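Local coordinates for SCO1/SenC family lipoprotein (Bacillus anthracis, PDB 4HDE) that probably serves, as a membrane-anchored thioredoxin-fold protein of the SCO1/SenC family, in copper delivery to cytochrome c oxidase, at residues Y106-E109 with D110-F114. Numbering follows the deposited sequence.
Sequences YSLE and DITKF
A capping box closes the N-terminus of helix 108-119, with S107 as N-cap and D110 as its reciprocal partner. S107 OG accepts from D110 N at 2.9 Å; its chi1 of 70° sets the hydroxyl between the backbone N and the carbonyl carbon, turned to the first turn. In return, D110 OD2 accepts from S107 N at 3.1 Å, the N-H coming nearly straight (166°) but from above the carboxylate plane. The helical bonds start at once, I111 N giving to S107 O and K113 N to E109 O. L108 O takes two donors from one residue: T112 N at 3.0 Å and T112 OG1 at 2.8 Å. With chi1 at -64°, OG1 lies beside its own backbone N and reaches back to L108 O, which it meets from above the carbonyl plane. Just before the cap, the Y106 ring lies against I111, with CE2 3.4 Å from I111 CB and CZ 3.6 Å from I111 CD1. The ring also meets F17 edge-to-face, and its OH hydrogen-bonds to S75 O at the end of strand 70-75, tying the helix start to the central sheet of the thioredoxin fold. Two amides of the helix start, those of S107 and D110, are thus satisfied by side chains, and the D110 carboxylate, probably negative, would be stabilised by the helix dipole.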
# COMPACT_ATOMS: atom_id res chain seq x y z
N TYR A 106 12.67 -7.94 2.63
CA TYR A 106 13.43 -7.25 3.66
C TYR A 106 13.21 -7.96 4.99
O TYR A 106 12.42 -8.89 5.08
CB TYR A 106 12.93 -5.80 3.73
CG TYR A 106 11.44 -5.66 3.54
CD1 TYR A 106 10.91 -5.13 2.38
CD2 TYR A 106 10.56 -6.08 4.53
CE1 TYR A 106 9.54 -5.00 2.21
CE2 TYR A 106 9.19 -5.98 4.37
CZ TYR A 106 8.69 -5.43 3.20
OH TYR A 106 7.33 -5.30 3.03
N SER A 107 13.92 -7.54 6.03
CA SER A 107 13.72 -8.14 7.35
C SER A 107 12.52 -7.53 8.07
O SER A 107 12.02 -6.46 7.72
CB SER A 107 14.97 -7.97 8.22
OG SER A 107 15.13 -6.61 8.57
N LEU A 108 12.06 -8.22 9.11
CA LEU A 108 11.00 -7.68 9.94
C LEU A 108 11.47 -6.37 10.60
O LEU A 108 10.72 -5.40 10.66
CB LEU A 108 10.57 -8.69 10.99
CG LEU A 108 9.49 -8.24 11.98
CD1 LEU A 108 8.21 -7.85 11.28
CD2 LEU A 108 9.23 -9.35 12.96
N GLU A 109 12.70 -6.35 11.08
CA GLU A 109 13.25 -5.13 11.66
C GLU A 109 13.21 -3.97 10.66
O GLU A 109 12.82 -2.85 11.01
CB GLU A 109 14.68 -5.34 12.16
CG GLU A 109 15.28 -4.10 12.79
CD GLU A 109 16.58 -4.38 13.53
OE1 GLU A 109 16.99 -5.56 13.60
OE2 GLU A 109 17.17 -3.42 14.05
N ASP A 110 13.60 -4.24 9.41
CA ASP A 110 13.58 -3.24 8.34
C ASP A 110 12.20 -2.62 8.16
O ASP A 110 12.06 -1.39 8.10
CB ASP A 110 13.98 -3.86 6.99
CG ASP A 110 15.45 -4.23 6.91
OD1 ASP A 110 16.28 -3.65 7.64
OD2 ASP A 110 15.78 -5.11 6.07
N ILE A 111 11.18 -3.46 8.02
CA ILE A 111 9.86 -2.93 7.72
C ILE A 111 9.26 -2.25 8.94
O ILE A 111 8.47 -1.31 8.81
CB ILE A 111 8.92 -4.01 7.11
CG1 ILE A 111 7.71 -3.36 6.42
CG2 ILE A 111 8.49 -5.05 8.15
CD1 ILE A 111 8.10 -2.49 5.26
N THR A 112 9.65 -2.70 10.12
CA THR A 112 9.23 -2.03 11.35
C THR A 112 9.73 -0.59 11.37
O THR A 112 8.98 0.35 11.67
CB THR A 112 9.72 -2.79 12.59
OG1 THR A 112 9.11 -4.09 12.61
CG2 THR A 112 9.38 -2.04 13.87
N LYS A 113 11.00 -0.40 11.03
CA LYS A 113 11.59 0.93 11.00
C LYS A 113 10.96 1.76 9.87
O LYS A 113 10.65 2.93 10.05
CB LYS A 113 13.11 0.86 10.82
CG LYS A 113 13.79 2.22 10.87
CD LYS A 113 15.24 2.12 10.43
CE LYS A 113 15.90 3.49 10.39
NZ LYS A 113 15.19 4.42 9.45
N PHE A 114 10.77 1.13 8.71
CA PHE A 114 10.22 1.82 7.55
C PHE A 114 8.81 2.33 7.84
O PHE A 114 8.48 3.48 7.54
CB PHE A 114 10.23 0.84 6.36
CG PHE A 114 9.66 1.40 5.08
CD1 PHE A 114 10.46 2.12 4.20
CD2 PHE A 114 8.34 1.18 4.74
CE1 PHE A 114 9.94 2.61 3.01
CE2 PHE A 114 7.82 1.67 3.55
CZ PHE A 114 8.62 2.39 2.69